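Local coordinates for transcriptional regulator, LacI family protein (Rhodococcus jostii, PDB 3K9C), which probably binds cis-regulatory DNA and controls transcription as a LacI-family regulator, at residues L15-E20 against I71-R76; A91-R96 against V103-G108. All blocks are in the same frame, centred on the assembly; numbering follows the deposited sequence.

Contact 1 (L15-E20 against I71-R76)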
loop_
_atom_site.group_PDB
_atom_site.type_symbol
_atom_site.label_atom_id
_atom_site.label_comp_id
_atom_site.label_asym_id
_atom_site.label_seq_id
_atom_site.Cartn_x
_atom_site.Cartn_y
_atom_site.Cartn_z
ATOM N N LEU B 15 -9.790 21.198 -2.478
ATOM C CA LEU B 15 -10.761 20.155 -2.194
ATOM C C LEU B 15 -10.076 19.247 -1.169
ATOM O O LEU B 15 -8.957 18.774 -1.390
ATOM C CB LEU B 15 -11.116 19.357 -3.445
ATOM C CG LEU B 15 -12.124 20.003 -4.399
ATOM C CD1 LEU B 15 -12.576 18.962 -5.422
ATOM C CD2 LEU B 15 -13.324 20.515 -3.615
ATOM N N GLY B 16 -10.739 19.032 -0.041
ATOM C CA GLY B 16 -10.166 18.195 0.992
ATOM C C GLY B 16 -10.481 16.732 0.778
ATOM O O GLY B 16 -11.607 16.378 0.438
ATOM N N VAL B 17 -9.486 15.877 0.974
ATOM C CA VAL B 17 -9.695 14.441 0.805
ATOM C C VAL B 17 -9.160 13.635 1.993
ATOM O O VAL B 17 -7.966 13.654 2.273
ATOM C CB VAL B 17 -9.006 13.926 -0.487
ATOM C CG1 VAL B 17 -9.233 12.424 -0.643
ATOM C CG2 VAL B 17 -9.541 14.670 -1.692
ATOM N N VAL B 18 -10.047 12.941 2.698
ATOM C CA VAL B 18 -9.642 12.103 3.828
ATOM C C VAL B 18 -9.539 10.662 3.298
ATOM O O VAL B 18 -10.460 10.179 2.639
ATOM C CB VAL B 18 -10.691 12.184 4.964
ATOM C CG1 VAL B 18 -10.277 11.319 6.146
ATOM C CG2 VAL B 18 -10.843 13.639 5.421
ATOM N N PHE B 19 -8.425 9.978 3.568
ATOM C CA PHE B 19 -8.243 8.601 3.083
ATOM C C PHE B 19 -7.355 7.767 4.003
ATOM O O PHE B 19 -6.566 8.308 4.780
ATOM C CB PHE B 19 -7.615 8.604 1.682
ATOM C CG PHE B 19 -6.135 8.825 1.692
ATOM C CD1 PHE B 19 -5.263 7.779 1.420
ATOM C CD2 PHE B 19 -5.610 10.074 1.997
ATOM C CE1 PHE B 19 -3.884 7.975 1.452
ATOM C CE2 PHE B 19 -4.242 10.283 2.032
ATOM C CZ PHE B 19 -3.375 9.234 1.758
ATOM N N GLU B 20 -7.475 6.446 3.892
ATOM C CA GLU B 20 -6.682 5.530 4.709
ATOM C C GLU B 20 -5.310 5.249 4.113
ATOM O O GLU B 20 -5.193 4.684 3.020
ATOM C CB GLU B 20 -7.414 4.200 4.890
ATOM C CG GLU B 20 -8.562 4.241 5.866
ATOM C CD GLU B 20 -9.348 2.942 5.883
ATOM O OE1 GLU B 20 -8.723 1.855 5.939
ATOM O OE2 GLU B 20 -10.592 3.012 5.845
ATOM N N ILE B 71 -14.156 15.487 0.896
ATOM C CA ILE B 71 -14.472 14.189 0.309
ATOM C C ILE B 71 -13.851 13.117 1.218
ATOM O O ILE B 71 -12.623 13.027 1.343
ATOM C CB ILE B 71 -13.866 14.067 -1.094
ATOM C CG1 ILE B 71 -14.521 15.080 -2.030
ATOM C CG2 ILE B 71 -14.037 12.645 -1.614
ATOM C CD1 ILE B 71 -13.836 15.195 -3.363
ATOM N N LEU B 72 -14.698 12.317 1.859
ATOM C CA LEU B 72 -14.224 11.275 2.766
ATOM C C LEU B 72 -14.290 9.890 2.119
ATOM O O LEU B 72 -15.371 9.399 1.788
ATOM C CB LEU B 72 -15.061 11.273 4.054
ATOM C CG LEU B 72 -15.343 12.604 4.772
ATOM C CD1 LEU B 72 -16.064 12.315 6.088
ATOM C CD2 LEU B 72 -14.057 13.361 5.039
ATOM N N LEU B 73 -13.135 9.256 1.943
ATOM C CA LEU B 73 -13.110 7.924 1.350
ATOM C C LEU B 73 -13.378 6.838 2.398
ATOM O O LEU B 73 -12.641 6.704 3.367
ATOM C CB LEU B 73 -11.761 7.668 0.676
ATOM C CG LEU B 73 -11.241 8.720 -0.302
ATOM C CD1 LEU B 73 -10.066 8.132 -1.096
ATOM C CD2 LEU B 73 -12.353 9.161 -1.244
ATOM N N GLY B 74 -14.450 6.077 2.203
ATOM C CA GLY B 74 -14.791 5.012 3.133
ATOM C C GLY B 74 -14.841 5.427 4.595
ATOM O O GLY B 74 -14.403 4.686 5.469
ATOM N N THR B 75 -15.385 6.606 4.866
ATOM C CA THR B 75 -15.480 7.119 6.230
ATOM C C THR B 75 -16.305 6.237 7.171
ATOM O O THR B 75 -17.227 5.540 6.742
ATOM C CB THR B 75 -16.086 8.547 6.236
ATOM O OG1 THR B 75 -16.075 9.070 7.571
ATOM C CG2 THR B 75 -17.515 8.525 5.716
ATOM N N ARG B 76 -15.970 6.286 8.456
ATOM C CA ARG B 76 -16.671 5.506 9.471
ATOM C C ARG B 76 -17.493 6.420 10.391
ATOM O O ARG B 76 -18.034 5.970 11.404
ATOM C CB ARG B 76 -15.673 4.695 10.310
ATOM C CG ARG B 76 -14.690 3.859 9.498
ATOM C CD ARG B 76 -15.398 2.863 8.603
ATOM N NE ARG B 76 -15.899 1.716 9.354
ATOM C CZ ARG B 76 -15.127 0.756 9.854
ATOM N NH1 ARG B 76 -13.810 0.800 9.681
ATOM N NH2 ARG B 76 -15.671 -0.247 10.530
HETATM O O HOH W 1 -13.085 2.486 5.279
HETATM O O HOH W 2 -11.569 5.958 6.983
#

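Contact 2 (A91-R96 against V103-G108)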
loop_
_atom_site.group_PDB
_atom_site.type_symbol
_atom_site.label_atom_id
_atom_site.label_comp_id
_atom_site.label_asym_id
_atom_site.label_seq_id
_atom_site.Cartn_x
_atom_site.Cartn_y
_atom_site.Cartn_z
ATOM N N ALA B 91 -19.965 18.345 2.129
ATOM C CA ALA B 91 -19.270 17.068 2.255
ATOM C C ALA B 91 -19.873 15.961 1.397
ATOM O O ALA B 91 -21.074 15.940 1.131
ATOM C CB ALA B 91 -19.244 16.639 3.726
ATOM N N LEU B 92 -19.011 15.038 0.979
ATOM C CA LEU B 92 -19.395 13.901 0.151
ATOM C C LEU B 92 -18.557 12.683 0.540
ATOM O O LEU B 92 -17.329 12.766 0.666
ATOM C CB LEU B 92 -19.177 14.238 -1.330
ATOM C CG LEU B 92 -19.597 13.233 -2.405
ATOM C CD1 LEU B 92 -19.957 14.000 -3.677
ATOM C CD2 LEU B 92 -18.475 12.234 -2.682
ATOM N N VAL B 93 -19.229 11.558 0.750
ATOM C CA VAL B 93 -18.545 10.326 1.111
ATOM C C VAL B 93 -18.407 9.441 -0.126
ATOM O O VAL B 93 -19.230 9.505 -1.043
ATOM C CB VAL B 93 -19.320 9.546 2.200
ATOM C CG1 VAL B 93 -19.521 10.432 3.428
ATOM C CG2 VAL B 93 -20.657 9.061 1.652
ATOM N N VAL B 94 -17.361 8.623 -0.146
ATOM C CA VAL B 94 -17.125 7.716 -1.258
ATOM C C VAL B 94 -17.093 6.264 -0.792
ATOM O O VAL B 94 -16.614 5.965 0.301
ATOM C CB VAL B 94 -15.790 8.025 -1.958
ATOM C CG1 VAL B 94 -15.555 7.036 -3.084
ATOM C CG2 VAL B 94 -15.807 9.433 -2.517
ATOM N N ALA B 95 -17.608 5.372 -1.633
ATOM C CA ALA B 95 -17.624 3.941 -1.354
ATOM C C ALA B 95 -18.618 3.537 -0.277
ATOM O O ALA B 95 -18.502 2.462 0.305
ATOM C CB ALA B 95 -16.224 3.474 -0.972
ATOM N N ARG B 96 -19.590 4.400 -0.011
ATOM C CA ARG B 96 -20.619 4.118 0.984
ATOM C C ARG B 96 -21.716 5.167 0.906
ATOM O O ARG B 96 -21.527 6.232 0.316
ATOM C CB ARG B 96 -20.037 4.122 2.404
ATOM C CG ARG B 96 -19.490 5.470 2.852
ATOM C CD ARG B 96 -19.430 5.597 4.375
ATOM N NE ARG B 96 -20.735 5.910 4.956
ATOM C CZ ARG B 96 -20.950 6.146 6.250
ATOM N NH1 ARG B 96 -19.948 6.100 7.122
ATOM N NH2 ARG B 96 -22.170 6.455 6.676
ATOM N N VAL B 103 -25.614 15.413 2.545
ATOM C CA VAL B 103 -24.271 14.857 2.398
ATOM C C VAL B 103 -24.290 13.945 1.182
ATOM O O VAL B 103 -24.958 12.916 1.184
ATOM C CB VAL B 103 -23.841 14.033 3.633
ATOM C CG1 VAL B 103 -22.463 13.421 3.394
ATOM C CG2 VAL B 103 -23.796 14.925 4.865
ATOM N N GLY B 104 -23.558 14.333 0.142
ATOM C CA GLY B 104 -23.524 13.541 -1.075
ATOM C C GLY B 104 -22.717 12.259 -0.968
ATOM O O GLY B 104 -21.923 12.084 -0.049
ATOM N N ALA B 105 -22.926 11.355 -1.915
ATOM C CA ALA B 105 -22.205 10.098 -1.923
ATOM C C ALA B 105 -22.025 9.594 -3.340
ATOM O O ALA B 105 -22.866 9.820 -4.212
ATOM C CB ALA B 105 -22.940 9.072 -1.104
ATOM N N VAL B 106 -20.900 8.925 -3.558
ATOM C CA VAL B 106 -20.544 8.334 -4.837
ATOM C C VAL B 106 -19.986 6.965 -4.453
ATOM O O VAL B 106 -18.898 6.862 -3.875
ATOM C CB VAL B 106 -19.469 9.171 -5.558
ATOM C CG1 VAL B 106 -18.962 8.429 -6.773
ATOM C CG2 VAL B 106 -20.056 10.520 -5.971
ATOM N N ARG B 107 -20.746 5.919 -4.763
ATOM C CA ARG B 107 -20.369 4.557 -4.411
ATOM C C ARG B 107 -20.727 3.552 -5.496
ATOM O O ARG B 107 -21.511 3.847 -6.408
ATOM C CB ARG B 107 -21.077 4.171 -3.112
ATOM C CG ARG B 107 -22.597 4.271 -3.205
ATOM C CD ARG B 107 -23.228 4.494 -1.843
ATOM N NE ARG B 107 -24.683 4.599 -1.905
ATOM C CZ ARG B 107 -25.509 3.570 -2.074
ATOM N NH1 ARG B 107 -25.034 2.337 -2.194
ATOM N NH2 ARG B 107 -26.819 3.777 -2.133
ATOM N N GLY B 108 -20.148 2.361 -5.386
ATOM C CA GLY B 108 -20.427 1.314 -6.347
ATOM C C GLY B 108 -21.623 0.503 -5.893
ATOM O O GLY B 108 -21.991 0.523 -4.714
#

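Contact 1 (L15-E20 against I71-R76)
Val-17 and Val-18 pair with Ile-71 and Leu-72 in a buried parallel contact between neighbouring strands 13-20 and 67-73, inside the seven-stranded mixed sheet, with 42-49 and 91-94 on the outer flanks. Three backbone hydrogen bonds zip it together: Ile-71 N gives to Gly-16 O (2.7 Å), Val-18 N to Ile-71 O, and Leu-73 N to Val-18 O. Ile-71 O also takes a CA-H...O contact from Val-17 CA. Val-18 and Leu-72 lie side by side and point the same way. The 3.2 Å between Val-18 CG2, anti to its carbonyl carbon, and Leu-72 CD2 is shorter than normal for two carbons and doubtful, since one methyl may be slightly misplaced. Strand 13-20 leads through helix 24-39 into strand 42-49, the parallel alpha/beta order expected of a periplasmic-binding-protein-like domain. Val-18 faces helix 55-63, whereas Val-17 and Ile-71 occupy the reverse face, where Ile-33 meets Val-17 and Ala-251 meets Ile-71. Farther on, Leu-73 CG sits 3.4 Å from Val-18 O, and its CD1 touches Phe-19 CB at 3.7 Å. The Phe-19 side chain packs also on His-26 and Val-30 of helix 24-39. Where strand 67-73 gives out, a water donates to both Glu-20 OE2 and Gly-74 O, 2.6 Å from each, and bridges carboxylate and carbonyl, which are themselves 4.2 Å apart.

Contact 2 (A91-R96 against V103-G108)
Leu-92 lies over the Gly-104 peptide in a parallel strand pair of the periplasmic-binding-protein-like alpha/beta sheet. Its CB stands 3.7 Å from Gly-104 O. CG, anti to the backbone N (chi1 -176°), comes closer, 3.5 Å from that oxygen and 3.6 Å from Gly-104 C. Both methyls then end on Val-106 CG2, with CD2 the nearer at 4.0 Å, the two side chains crossing obliquely. A CB at Gly-104 would crowd Leu-92 CD1. An alanine in place of Leu-92 would keep the CB contact but would probably open a gap where CG lies on the Gly-104 carbonyl and leave Val-106 CG2 without its neighbour across the strands. Four backbone hydrogen bonds hold the register: Gly-104 N to Ala-91 O, Val-93 N to Gly-104 O, Val-106 N to Val-93 O and Ala-95 N to Val-106 O. On the face away from Leu-92, Val-93 CG2 meets Ala-105 CB at 3.6 Å, and helix 79-86 covers Val-93 through Leu-82. Beside the turn after strand 91-94, the Arg-107 chain of strand 104-108 runs extended from CG to NE, which forms a salt bridge with Asp-262; on the way, Arg-107 CD passes 3.2 Å from Arg-96 C.

Overall arrangement
Both contacts belong to the same mixed sheet, their centres about 9 Å apart. They come in series along the chain: contact 1 closes at 71-76, helix 79-86 follows, and contact 2 opens at strand 91-94. Strands 67-73 and 91-94 are neighbours, so four consecutive strands run from 13-20 across to 104-108, the continuous parallel core of one of the chain's two sheets, the one without 129-133 and 188-191. The join is direct: a probable hydrogen bond from Val-94 N to Leu-72 O, packing of Leu-73 CD2 on Val-94 CB, and Arg-96 NH1 reaching Thr-75 O. Helix 240-255, from late in the sequence, covers one face of these early strands.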